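Local structure of carbohydrate binding module E1 (Uncultured bacterium, 5KLE) at residues A[27-32]-A[81-86]; A[42-47]-A[88-93]. The protein binds chains of beta-linked glucose such as cellopentaose, as a carbohydrate-binding module probably directed at cellulose. All blocks are in the same frame, centred on the assembly; numbering follows the deposited sequence.

Interaction 1 (A[27-32]-A[81-86])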
# COMPACT_ATOMS: atom_id res chain seq x y z
N ALA A 27 -1.08 3.50 -9.90
CA ALA A 27 0.38 3.58 -9.89
C ALA A 27 0.84 5.02 -9.67
O ALA A 27 0.35 5.96 -10.32
CB ALA A 27 0.93 3.06 -11.22
N GLY A 28 1.84 5.18 -8.78
CA GLY A 28 2.37 6.49 -8.40
C GLY A 28 1.79 7.04 -7.12
O GLY A 28 2.38 7.98 -6.55
N ASP A 29 0.66 6.51 -6.65
CA ASP A 29 0.09 7.01 -5.40
C ASP A 29 1.04 6.74 -4.24
O ASP A 29 1.87 5.82 -4.28
CB ASP A 29 -1.24 6.28 -5.10
CG ASP A 29 -2.44 6.84 -5.86
OD1 ASP A 29 -2.39 7.97 -6.41
OD2 ASP A 29 -3.46 6.11 -5.89
N CYS A 30 0.93 7.57 -3.19
CA CYS A 30 1.71 7.47 -1.96
C CYS A 30 0.71 7.50 -0.80
O CYS A 30 0.11 8.55 -0.53
CB CYS A 30 2.67 8.65 -1.87
SG CYS A 30 3.59 8.68 -0.29
N ILE A 31 0.49 6.34 -0.17
CA ILE A 31 -0.61 6.13 0.76
C ILE A 31 -0.06 6.16 2.19
O ILE A 31 0.87 5.40 2.52
CB ILE A 31 -1.27 4.75 0.53
CG1 ILE A 31 -1.53 4.48 -0.95
CG2 ILE A 31 -2.56 4.61 1.42
CD1 ILE A 31 -2.42 5.42 -1.52
N LYS A 32 -0.68 6.95 3.07
CA LYS A 32 -0.39 6.88 4.50
C LYS A 32 -1.31 5.84 5.13
O LYS A 32 -2.52 5.84 4.87
CB LYS A 32 -0.67 8.23 5.16
CG LYS A 32 -0.38 8.27 6.66
CD LYS A 32 -0.79 9.61 7.29
CE LYS A 32 -0.49 9.64 8.78
NZ LYS A 32 -0.68 11.05 9.28
N ILE A 81 3.31 4.04 1.88
CA ILE A 81 3.32 2.93 0.93
C ILE A 81 3.15 3.50 -0.48
O ILE A 81 2.08 4.05 -0.83
CB ILE A 81 2.23 1.91 1.28
CG1 ILE A 81 2.39 1.53 2.76
CG2 ILE A 81 2.31 0.70 0.35
CD1 ILE A 81 1.47 0.43 3.26
N LYS A 82 4.21 3.39 -1.30
CA LYS A 82 4.16 3.82 -2.70
C LYS A 82 3.65 2.68 -3.58
O LYS A 82 4.14 1.54 -3.48
CB LYS A 82 5.55 4.25 -3.20
CG LYS A 82 5.48 4.73 -4.66
CD LYS A 82 6.70 5.51 -5.07
CE LYS A 82 6.49 6.05 -6.50
NZ LYS A 82 7.78 6.53 -7.02
N ILE A 83 2.70 3.00 -4.47
CA ILE A 83 2.24 2.06 -5.49
C ILE A 83 3.20 2.18 -6.68
O ILE A 83 3.19 3.17 -7.42
CB ILE A 83 0.78 2.28 -5.89
CG1 ILE A 83 -0.08 2.28 -4.62
CG2 ILE A 83 0.32 1.15 -6.83
CD1 ILE A 83 -1.57 2.32 -4.87
N VAL A 84 4.05 1.18 -6.84
CA VAL A 84 5.13 1.23 -7.82
C VAL A 84 4.60 0.97 -9.21
O VAL A 84 5.02 1.61 -10.19
CB VAL A 84 6.23 0.24 -7.42
CG1 VAL A 84 7.28 0.17 -8.53
CG2 VAL A 84 6.88 0.70 -6.10
N SER A 85 3.69 0.00 -9.35
CA SER A 85 3.21 -0.38 -10.67
C SER A 85 1.79 -0.91 -10.53
O SER A 85 1.43 -1.50 -9.51
CB SER A 85 4.12 -1.43 -11.32
OG SER A 85 4.13 -2.63 -10.57
N ALA A 86 1.00 -0.70 -11.59
CA ALA A 86 -0.36 -1.23 -11.77
C ALA A 86 -0.84 -0.73 -13.13
O ALA A 86 -0.68 0.46 -13.43
CB ALA A 86 -1.31 -0.71 -10.67
O HOH W 1 -2.49 2.54 -12.27
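Between I31 and I81 the backbone makes a reciprocal pair of hydrogen bonds, each N giving its proton to the other residue's O, both at 2.9 Å. Beyond the non-hydrogen-bonded pair C30 and K82, the pairing carries on into the loop that precedes strand 30-35. I83 N donates to D29 O, and G28 N returns a bond to I83 O at 2.8 Å. D29 O also takes a CA-H contact from K82 CA at 3.4 Å, so two donors from the same strand converge on it. At the G28 phi of 97° a CB would press against the carbonyl O of the residue before it, so glycine suits this place.

These are neighbouring antiparallel strands of a five-stranded mixed sheet, one of two sheets in this all-beta module. V84 and S85 together face S51 of strand 50-54, on the other side of their strand, a classic beta bulge. The isoleucines turn toward the other sheet, where F94 touches both I31 and I81. On the face bearing C30 and K82, the disulfide from C30 to C8 and the bond from K82 NZ to A6 O fasten the N-terminal segment.

Apolar contact across the strands is modest. I83 carries CD1 extended beyond CG1 (chi2 -173°), 4.0 Å from D29 CB, while its other branch, CG2, rests 3.9 Å from A27 CA. The carboxylate of D29 is engaged outside the pair, in a salt bridge to K15 and hydrogen bonds to N14 and V26.

At the A27 and A86 end, A27 CB approaches A86 CB at 4.4 Å, and a water accepts from A27 N and donates to A86 O, bridging the strands where direct pairing has ceased.

Interaction 2 (A[42-47]-A[88-93]). With BGC (beta-D-glucopyranose), chain B; BGC (beta-D-glucopyranose), chain C.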
# COMPACT_ATOMS: atom_id res chain seq x y z
N ILE A 42 -2.25 -6.41 2.58
CA ILE A 42 -2.69 -5.60 1.42
C ILE A 42 -3.55 -6.50 0.55
O ILE A 42 -3.09 -7.58 0.15
CB ILE A 42 -1.51 -5.05 0.60
CG1 ILE A 42 -0.62 -4.17 1.50
CG2 ILE A 42 -2.07 -4.31 -0.64
CD1 ILE A 42 0.68 -3.72 0.82
N GLY A 43 -4.80 -6.09 0.30
CA GLY A 43 -5.76 -6.93 -0.42
C GLY A 43 -6.47 -6.25 -1.57
O GLY A 43 -6.87 -5.09 -1.47
N SER A 44 -6.65 -7.00 -2.68
CA SER A 44 -7.45 -6.48 -3.79
C SER A 44 -8.07 -7.65 -4.53
O SER A 44 -7.46 -8.73 -4.62
CB SER A 44 -6.59 -5.67 -4.76
OG SER A 44 -7.37 -5.15 -5.83
N TRP A 45 -9.24 -7.40 -5.12
CA TRP A 45 -10.01 -8.42 -5.83
C TRP A 45 -10.36 -7.96 -7.25
O TRP A 45 -11.18 -8.60 -7.94
CB TRP A 45 -11.25 -8.89 -5.02
CG TRP A 45 -10.77 -9.63 -3.82
CD1 TRP A 45 -10.65 -10.98 -3.71
CD2 TRP A 45 -10.29 -9.06 -2.59
NE1 TRP A 45 -10.11 -11.29 -2.47
CE2 TRP A 45 -9.88 -10.13 -1.78
CE3 TRP A 45 -10.17 -7.76 -2.11
CZ2 TRP A 45 -9.36 -9.94 -0.49
CZ3 TRP A 45 -9.64 -7.56 -0.82
CH2 TRP A 45 -9.22 -8.64 -0.05
N THR A 46 -9.79 -6.84 -7.70
CA THR A 46 -10.11 -6.32 -9.03
C THR A 46 -9.46 -7.15 -10.16
O THR A 46 -9.87 -7.03 -11.32
CB THR A 46 -9.62 -4.84 -9.16
OG1 THR A 46 -10.01 -4.11 -7.98
CG2 THR A 46 -10.24 -4.13 -10.41
N GLY A 47 -8.43 -7.94 -9.85
CA GLY A 47 -7.74 -8.73 -10.86
C GLY A 47 -6.55 -8.05 -11.50
O GLY A 47 -5.95 -8.60 -12.44
N ARG A 88 -3.85 -0.18 -14.35
CA ARG A 88 -5.08 0.61 -14.36
C ARG A 88 -5.54 0.77 -12.92
O ARG A 88 -5.06 0.08 -12.02
CB ARG A 88 -6.18 -0.07 -15.20
CG ARG A 88 -6.65 -1.47 -14.68
CD ARG A 88 -7.66 -2.18 -15.64
NE ARG A 88 -7.01 -2.43 -16.95
CZ ARG A 88 -6.80 -3.62 -17.51
NH1 ARG A 88 -7.29 -4.76 -16.97
NH2 ARG A 88 -6.11 -3.63 -18.64
N SER A 89 -6.45 1.72 -12.69
CA SER A 89 -6.92 1.91 -11.32
C SER A 89 -7.61 0.65 -10.80
O SER A 89 -8.25 -0.11 -11.55
CB SER A 89 -7.85 3.13 -11.21
OG SER A 89 -9.09 2.90 -11.91
N PHE A 90 -7.50 0.43 -9.49
CA PHE A 90 -8.02 -0.79 -8.90
C PHE A 90 -8.46 -0.48 -7.47
O PHE A 90 -8.06 0.54 -6.90
CB PHE A 90 -6.97 -1.93 -8.94
CG PHE A 90 -5.69 -1.63 -8.17
CD1 PHE A 90 -4.70 -0.76 -8.67
CD2 PHE A 90 -5.45 -2.25 -6.98
CE1 PHE A 90 -3.52 -0.51 -7.93
CE2 PHE A 90 -4.28 -2.02 -6.25
CZ PHE A 90 -3.32 -1.14 -6.70
N ASN A 91 -9.30 -1.34 -6.88
CA ASN A 91 -9.74 -1.11 -5.50
C ASN A 91 -8.89 -1.97 -4.56
O ASN A 91 -8.80 -3.19 -4.73
CB ASN A 91 -11.21 -1.48 -5.31
CG ASN A 91 -12.14 -0.52 -5.99
OD1 ASN A 91 -11.82 0.67 -6.17
ND2 ASN A 91 -13.34 -1.00 -6.31
N VAL A 92 -8.31 -1.33 -3.55
CA VAL A 92 -7.38 -2.00 -2.64
C VAL A 92 -7.77 -1.65 -1.21
O VAL A 92 -8.36 -0.59 -0.96
CB VAL A 92 -5.92 -1.58 -2.94
CG1 VAL A 92 -5.70 -0.12 -2.55
CG2 VAL A 92 -4.93 -2.50 -2.23
N LYS A 93 -7.47 -2.56 -0.26
CA LYS A 93 -7.56 -2.21 1.16
C LYS A 93 -6.32 -2.64 1.92
O LYS A 93 -5.66 -3.62 1.55
CB LYS A 93 -8.82 -2.70 1.86
CG LYS A 93 -9.10 -4.18 1.69
CD LYS A 93 -10.42 -4.47 2.41
CE LYS A 93 -10.97 -5.81 2.11
NZ LYS A 93 -12.29 -5.98 2.85
C2 BGC B . -12.08 -9.73 2.30
C3 BGC B . -13.20 -9.41 1.36
C4 BGC B . -13.11 -10.31 0.13
C5 BGC B . -13.10 -11.72 0.53
C6 BGC B . -12.76 -12.65 -0.61
C1 BGC B . -12.10 -11.22 2.63
O2 BGC B . -12.21 -8.94 3.47
O3 BGC B . -13.10 -8.04 1.00
O4 BGC B . -14.21 -10.16 -0.64
O5 BGC B . -12.10 -11.97 1.49
O6 BGC B . -12.41 -13.88 -0.09
C2 BGC C . -15.00 -10.31 -2.81
C3 BGC C . -15.01 -9.52 -4.15
C4 BGC C . -15.17 -8.08 -3.88
C5 BGC C . -14.19 -7.54 -2.82
C6 BGC C . -14.55 -6.10 -2.60
C1 BGC C . -14.01 -9.67 -1.87
O2 BGC C . -14.70 -11.67 -2.84
O3 BGC C . -16.22 -9.79 -4.80
O4 BGC C . -15.11 -7.28 -5.05
O5 BGC C . -14.36 -8.34 -1.68
O6 BGC C . -14.07 -5.69 -1.31
O HOH W 2 -10.81 -5.03 -4.45
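K93 and W45 share the work of holding two glucose units, K93 by hydrogen bonds to one unit and W45 by stacking under both. The lysine leaves its backbone with CG in the crowded position between N and the carbonyl carbon (chi1 52°) and then runs extended; CE passes W45 CZ3 at 3.7 Å, obliquely to the ring. Its NZ donates to both O3 and O2 of the chain B glucose, the former at 2.9 Å, gripping neighbouring hydroxyls in one clasp. Over one face of the indole lie C1 of the chain C glucose and C4 of the chain B glucose, both offset toward the rim, so the aromatic system spans the junction between the sugars. An alanine in place of W45 would probably leave both glucose units without the indole face beneath them and remove the ring that K93 CE passes.

This is the aromatic platform familiar from carbohydrate-binding modules, here built where strand 40-44 runs out beside strand 90-96 in the four-stranded antiparallel sheet. W68 meets W45 edge-to-face, and E22 OE1 is also hydrogen-bonded to a glucose of the glycan.

Backbone bonds pair G43 with K93, one in each direction. G43 must be small: a side chain there would run into W45 CH2. Past this pair, side chains take over the polar links. S44 OG, anti to its backbone N (chi1 -179°), donates to N91 O at 2.7 Å, and N91 N donates to T46 OG1 at 3.1 Å. A water accepts from W45 N and donates to N91 O, which therefore receives two bonds.

On the face bearing S44 and V92, I42 CG2 packs against V92 CG2 at 3.7 Å, and S44 OG lies at the edge of the F90 ring, 3.7 Å from CD2.

Overall arrangement
From the N terminus the chain enters 27-32, passes to 42-47 on the following strand, and only later reaches 81-86, where interaction 1 closes its long loop. The next strand brings in 88-93, closing the loop of interaction 2. The segments thus alternate, and the two closures cross: contacts distant in sequence interlock rather than stand apart. Each successive pair of strands divides between the sheets: 30-35 and 77-86 belong to the mixed sheet, 40-44 and 90-96 to the antiparallel one. The contacts, with centres 12 Å apart, meet where I83 CD1 packs on F90 CZ, joining the disulfide-bearing sheet to the sugar-binding one.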